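Side-chain contacts in DotU family type IV/VI secretion system protein (Acinetobacter baumannii, PDB 6Y4R), which probably forms the cytoplasmic part of the inner-membrane complex of the type VI secretion system, as the TssL component: residues 59-64 / 122-127; 64-69 / 83-88. All coordinates share one frame; numbering follows the deposited sequence.

How the interactions relate
Interaction 1 and interaction 2 both use helix 52-71. Their segments meet end to end on it, with Ala64 common to the two. Their centres lie about 16 Å apart. Interaction 1 is an apolar touch near the middle of the molecule, about 4 Å from the centre of the chain, where helix 119-130 lies alongside. Interaction 2 sits further along the same helix, about 12 Å from that centre, and there a tryptophan of helix 79-85 makes a hydrogen bond to an aspartate. In the sequence, the two segments of interaction 2 both fall between the outer ends of the pair in interaction 1. Both contacts are buried.

Interaction 1: residues 59-64 / 122-127; sequences KYAFCA and LEVFHY
Ala61 and Phe125 mark the nearest backbone approach, with the CA of Ala61 6.2 Å from the CA of Phe125. Both segments are helical and run in the same general direction, and that short separation is possible because Ala61 brings only a methyl group to the interface. Its CB points at the other helix and sits over one face of the Phe125 ring, in a CH-pi contact 3.8 Å from the ring centroid. The approach is 17° off the ring normal, so the methyl is displaced slightly toward the rim, and the nearest ring atom is CE1 of Phe125, 3.6 Å from CB of Ala61.

Phe125 itself leaves its helix obliquely, but with chi1 at -86° the outer end of the ring swings across to the neighbour. The CB of Val124 points at the other helix, and its CG1 branch meets the same Ala61 CB at 4.3 Å. One small residue is thus met by a ring and by a branched side chain from consecutive positions of helix 119-130. No hydrogen bond crosses between the segments; the contact is wholly apolar and buried. Ile107 and Phe104 of helix 100-114 also touch the Phe125 ring. This is the close helix-helix packing of an all-helical bundle, here joining helices 52-71 and 119-130 in the core of the DotU-family fold.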
loop_
_atom_site.group_PDB
_atom_site.type_symbol
_atom_site.label_atom_id
_atom_site.label_comp_id
_atom_site.label_asym_id
_atom_site.label_seq_id
_atom_site.Cartn_x
_atom_site.Cartn_y
_atom_site.Cartn_z
ATOM N N LYS A 59 0.725 -0.097 -7.147
ATOM C CA LYS A 59 -0.450 0.724 -6.902
ATOM C C LYS A 59 -1.521 -0.030 -6.109
ATOM O O LYS A 59 -2.205 0.565 -5.266
ATOM C CB LYS A 59 -1.001 1.240 -8.230
ATOM C CG LYS A 59 -2.432 1.695 -8.153
ATOM C CD LYS A 59 -2.707 2.821 -9.119
ATOM C CE LYS A 59 -3.104 2.323 -10.485
ATOM N NZ LYS A 59 -2.892 3.427 -11.466
ATOM N N TYR A 60 -1.689 -1.336 -6.360
ATOM C CA TYR A 60 -2.696 -2.109 -5.629
ATOM C C TYR A 60 -2.373 -2.157 -4.137
ATOM O O TYR A 60 -3.258 -1.980 -3.290
ATOM C CB TYR A 60 -2.792 -3.530 -6.209
ATOM C CG TYR A 60 -3.786 -4.425 -5.483
ATOM C CD1 TYR A 60 -3.429 -5.097 -4.309
ATOM C CD2 TYR A 60 -5.080 -4.581 -5.958
ATOM C CE1 TYR A 60 -4.340 -5.887 -3.630
ATOM C CE2 TYR A 60 -5.999 -5.377 -5.296
ATOM C CZ TYR A 60 -5.629 -6.030 -4.135
ATOM O OH TYR A 60 -6.557 -6.822 -3.482
ATOM N N ALA A 61 -1.104 -2.415 -3.807
ATOM C CA ALA A 61 -0.664 -2.480 -2.420
ATOM C C ALA A 61 -0.825 -1.135 -1.737
ATOM O O ALA A 61 -1.212 -1.071 -0.563
ATOM C CB ALA A 61 0.799 -2.934 -2.352
ATOM N N PHE A 62 -0.498 -0.049 -2.438
ATOM C CA PHE A 62 -0.619 1.269 -1.823
ATOM C C PHE A 62 -2.079 1.612 -1.551
ATOM O O PHE A 62 -2.393 2.254 -0.546
ATOM C CB PHE A 62 0.026 2.329 -2.712
ATOM C CG PHE A 62 -0.174 3.739 -2.229
ATOM C CD1 PHE A 62 0.827 4.376 -1.517
ATOM C CD2 PHE A 62 -1.350 4.440 -2.499
ATOM C CE1 PHE A 62 0.657 5.686 -1.066
ATOM C CE2 PHE A 62 -1.530 5.752 -2.043
ATOM C CZ PHE A 62 -0.525 6.371 -1.335
ATOM N N CYS A 63 -2.982 1.225 -2.453
ATOM C CA CYS A 63 -4.401 1.488 -2.242
ATOM C C CYS A 63 -4.969 0.625 -1.118
ATOM O O CYS A 63 -5.756 1.107 -0.292
ATOM C CB CYS A 63 -5.166 1.281 -3.546
ATOM S SG CYS A 63 -4.775 2.549 -4.805
ATOM N N ALA A 64 -4.585 -0.650 -1.057
ATOM C CA ALA A 64 -4.996 -1.464 0.083
ATOM C C ALA A 64 -4.502 -0.852 1.396
ATOM O O ALA A 64 -5.211 -0.890 2.409
ATOM C CB ALA A 64 -4.502 -2.903 -0.087
ATOM N N LEU A 122 8.209 -6.473 -4.831
ATOM C CA LEU A 122 8.162 -7.099 -3.512
ATOM C C LEU A 122 8.679 -6.160 -2.432
ATOM O O LEU A 122 8.229 -6.238 -1.286
ATOM C CB LEU A 122 8.900 -8.446 -3.536
ATOM C CG LEU A 122 9.196 -9.219 -2.249
ATOM C CD1 LEU A 122 7.918 -9.881 -1.763
ATOM C CD2 LEU A 122 10.227 -10.273 -2.537
ATOM N N GLU A 123 9.585 -5.245 -2.786
ATOM C CA GLU A 123 10.033 -4.212 -1.851
ATOM C C GLU A 123 8.891 -3.284 -1.431
ATOM O O GLU A 123 8.871 -2.791 -0.297
ATOM C CB GLU A 123 11.144 -3.394 -2.499
ATOM C CG GLU A 123 12.562 -3.856 -2.220
ATOM C CD GLU A 123 13.533 -3.390 -3.294
ATOM O OE1 GLU A 123 13.052 -2.814 -4.287
ATOM O OE2 GLU A 123 14.776 -3.484 -3.108
ATOM N N VAL A 124 7.957 -3.011 -2.349
ATOM C CA VAL A 124 6.761 -2.219 -2.046
ATOM C C VAL A 124 5.839 -2.975 -1.087
ATOM O O VAL A 124 5.344 -2.405 -0.104
ATOM C CB VAL A 124 6.036 -1.817 -3.353
ATOM C CG1 VAL A 124 4.654 -1.255 -3.079
ATOM C CG2 VAL A 124 6.851 -0.791 -4.138
ATOM N N PHE A 125 5.569 -4.261 -1.365
ATOM C CA PHE A 125 4.668 -5.004 -0.484
ATOM C C PHE A 125 5.237 -5.155 0.918
ATOM O O PHE A 125 4.471 -5.157 1.889
ATOM C CB PHE A 125 4.354 -6.384 -1.044
ATOM C CG PHE A 125 3.200 -6.408 -2.011
ATOM C CD1 PHE A 125 3.275 -5.756 -3.222
ATOM C CD2 PHE A 125 2.025 -7.083 -1.696
ATOM C CE1 PHE A 125 2.204 -5.796 -4.108
ATOM C CE2 PHE A 125 0.964 -7.106 -2.570
ATOM C CZ PHE A 125 1.058 -6.468 -3.776
ATOM N N HIS A 126 6.564 -5.299 1.047
ATOM C CA HIS A 126 7.202 -5.324 2.365
ATOM C C HIS A 126 7.069 -3.980 3.070
ATOM O O HIS A 126 6.771 -3.925 4.270
ATOM C CB HIS A 126 8.677 -5.711 2.212
ATOM C CG HIS A 126 9.482 -5.619 3.474
ATOM N ND1 HIS A 126 10.443 -4.652 3.667
ATOM C CD2 HIS A 126 9.505 -6.397 4.584
ATOM C CE1 HIS A 126 11.012 -4.827 4.851
ATOM N NE2 HIS A 126 10.457 -5.877 5.431
ATOM N N TYR A 127 7.270 -2.886 2.335
ATOM C CA TYR A 127 7.201 -1.549 2.925
ATOM C C TYR A 127 5.789 -1.172 3.356
ATOM O O TYR A 127 5.619 -0.439 4.332
ATOM C CB TYR A 127 7.772 -0.530 1.937
ATOM C CG TYR A 127 8.059 0.805 2.550
ATOM C CD1 TYR A 127 8.996 0.932 3.557
ATOM C CD2 TYR A 127 7.445 1.948 2.081
ATOM C CE1 TYR A 127 9.269 2.168 4.130
ATOM C CE2 TYR A 127 7.716 3.196 2.637
ATOM C CZ TYR A 127 8.630 3.298 3.659
ATOM O OH TYR A 127 8.910 4.523 4.216
#

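Interaction 2: residues 64-69 / 83-88; sequences ALIDET and NSWLIS
Asp67 and Trp85 are the closest backbone pair, 8.3 Å between the CA of Asp67 and the CA of Trp85, and their segments run in roughly opposite senses, so the gap is bridged by side chains. Trp85, on helix 79-85, does most of the reaching. Its CG lies anti to the backbone N (chi1 -158°), which carries the indole over to helix 52-71 with the pyrrole N-H leading. That N-H donates to Asp67: NE1 of Trp85 lies 2.9 Å from OD1 of Asp67, and the bond is close to straight at 163°. The oxygen sits almost in the plane of the indole. Seen from the acid the approach is less regular, since the donor comes from above the carboxylate plane, and the two flat groups stand 78° apart.

The same carboxylate also takes backbone amides at the start of helix 90-95. OD1 accepts from Leu90 N as well as from the indole, while OD2 accepts from Gln91 N. A buried acid is thereby satisfied at both oxygens, and a helix N-terminus would be expected to favour its charged form. In this all-helical DotU-family fold, Asp67 therefore links helix 52-71 both to helix 79-85 and to the helix that follows it.

Beside the polar bond, Ile66 contributes an apolar touch: its CG1 branch is 4.2 Å from CZ2 of Trp85, the two side chains crossing at about a right angle. Phe30 and Arg31 of helix 27-47 also pack against Trp85. Within helix 52-71, Thr69 OG1 bonds to Leu65 O at 2.8 Å, and the backbone N of Thr69 reaches that same oxygen from the opposite face of the carbonyl plane.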
loop_
_atom_site.group_PDB
_atom_site.type_symbol
_atom_site.label_atom_id
_atom_site.label_comp_id
_atom_site.label_asym_id
_atom_site.label_seq_id
_atom_site.Cartn_x
_atom_site.Cartn_y
_atom_site.Cartn_z
ATOM N N ALA A 64 -4.585 -0.650 -1.057
ATOM C CA ALA A 64 -4.996 -1.464 0.083
ATOM C C ALA A 64 -4.502 -0.852 1.396
ATOM O O ALA A 64 -5.211 -0.890 2.409
ATOM C CB ALA A 64 -4.502 -2.903 -0.087
ATOM N N LEU A 65 -3.306 -0.258 1.385
ATOM C CA LEU A 65 -2.673 0.264 2.598
ATOM C C LEU A 65 -3.279 1.592 3.044
ATOM O O LEU A 65 -3.497 1.807 4.243
ATOM C CB LEU A 65 -1.167 0.399 2.374
ATOM C CG LEU A 65 -0.318 1.286 3.274
ATOM C CD1 LEU A 65 -0.159 0.680 4.650
ATOM C CD2 LEU A 65 1.030 1.478 2.627
ATOM N N ILE A 66 -3.488 2.522 2.105
ATOM C CA ILE A 66 -4.124 3.801 2.433
ATOM C C ILE A 66 -5.563 3.586 2.890
ATOM O O ILE A 66 -6.037 4.270 3.805
ATOM C CB ILE A 66 -4.050 4.769 1.234
ATOM C CG1 ILE A 66 -4.610 6.143 1.600
ATOM C CG2 ILE A 66 -4.794 4.210 0.020
ATOM C CD1 ILE A 66 -3.928 6.780 2.751
ATOM N N ASP A 67 -6.263 2.602 2.308
ATOM C CA ASP A 67 -7.646 2.383 2.715
ATOM C C ASP A 67 -7.730 1.930 4.168
ATOM O O ASP A 67 -8.543 2.455 4.940
ATOM C CB ASP A 67 -8.342 1.333 1.836
ATOM C CG ASP A 67 -8.784 1.855 0.454
ATOM O OD1 ASP A 67 -8.719 3.075 0.182
ATOM O OD2 ASP A 67 -9.335 1.038 -0.326
ATOM N N GLU A 68 -6.853 1.007 4.584
ATOM C CA GLU A 68 -6.970 0.458 5.935
ATOM C C GLU A 68 -6.382 1.378 6.991
ATOM O O GLU A 68 -6.840 1.370 8.140
ATOM C CB GLU A 68 -6.346 -0.936 6.007
ATOM C CG GLU A 68 -6.022 -1.403 7.429
ATOM C CD GLU A 68 -5.271 -2.736 7.497
ATOM O OE1 GLU A 68 -5.785 -3.720 6.936
ATOM O OE2 GLU A 68 -4.173 -2.810 8.097
ATOM N N THR A 69 -5.380 2.173 6.626
ATOM C CA THR A 69 -4.876 3.189 7.540
ATOM C C THR A 69 -5.996 4.141 7.937
ATOM O O THR A 69 -6.144 4.495 9.114
ATOM C CB THR A 69 -3.723 3.949 6.884
ATOM O OG1 THR A 69 -2.654 3.041 6.600
ATOM C CG2 THR A 69 -3.223 5.045 7.777
ATOM N N ASN A 83 -15.863 9.300 6.909
ATOM C CA ASN A 83 -17.199 9.335 6.315
ATOM C C ASN A 83 -17.189 9.707 4.839
ATOM O O ASN A 83 -18.096 9.303 4.098
ATOM C CB ASN A 83 -18.112 10.282 7.073
ATOM C CG ASN A 83 -18.666 9.670 8.334
ATOM O OD1 ASN A 83 -18.879 8.448 8.408
ATOM N ND2 ASN A 83 -18.978 10.519 9.309
ATOM N N SER A 84 -16.249 10.547 4.407
ATOM C CA SER A 84 -16.150 10.802 2.974
ATOM C C SER A 84 -15.437 9.658 2.248
ATOM O O SER A 84 -15.758 9.356 1.093
ATOM C CB SER A 84 -15.498 12.161 2.719
ATOM O OG SER A 84 -14.103 12.132 2.919
ATOM N N TRP A 85 -14.491 8.993 2.904
ATOM C CA TRP A 85 -13.729 7.953 2.225
ATOM C C TRP A 85 -14.570 6.705 1.995
ATOM O O TRP A 85 -14.472 6.077 0.932
ATOM C CB TRP A 85 -12.477 7.615 3.037
ATOM C CG TRP A 85 -11.365 6.968 2.252
ATOM C CD1 TRP A 85 -11.095 5.628 2.148
ATOM C CD2 TRP A 85 -10.358 7.639 1.479
ATOM N NE1 TRP A 85 -9.981 5.429 1.361
ATOM C CE2 TRP A 85 -9.514 6.648 0.937
ATOM C CE3 TRP A 85 -10.084 8.986 1.203
ATOM C CZ2 TRP A 85 -8.423 6.960 0.126
ATOM C CZ3 TRP A 85 -9.004 9.293 0.400
ATOM C CH2 TRP A 85 -8.189 8.288 -0.135
ATOM N N LEU A 86 -15.413 6.331 2.970
ATOM C CA LEU A 86 -16.170 5.078 2.891
ATOM C C LEU A 86 -17.184 5.082 1.748
ATOM O O LEU A 86 -17.667 4.012 1.351
ATOM C CB LEU A 86 -16.838 4.800 4.241
ATOM C CG LEU A 86 -17.954 5.728 4.722
ATOM C CD1 LEU A 86 -19.345 5.408 4.126
ATOM C CD2 LEU A 86 -17.981 5.796 6.247
ATOM N N ILE A 87 -17.518 6.260 1.218
ATOM C CA ILE A 87 -18.360 6.357 0.028
ATOM C C ILE A 87 -17.806 5.495 -1.098
ATOM O O ILE A 87 -18.542 4.801 -1.812
ATOM C CB ILE A 87 -18.493 7.825 -0.410
ATOM C CG1 ILE A 87 -19.213 8.643 0.666
ATOM C CG2 ILE A 87 -19.209 7.906 -1.750
ATOM C CD1 ILE A 87 -20.517 7.997 1.118
ATOM N N SER A 88 -16.485 5.587 -1.323
ATOM C CA SER A 88 -15.796 4.766 -2.313
ATOM C C SER A 88 -14.354 4.590 -1.882
ATOM O O SER A 88 -13.513 5.446 -2.177
ATOM C CB SER A 88 -15.846 5.385 -3.707
ATOM O OG SER A 88 -15.432 4.413 -4.656
#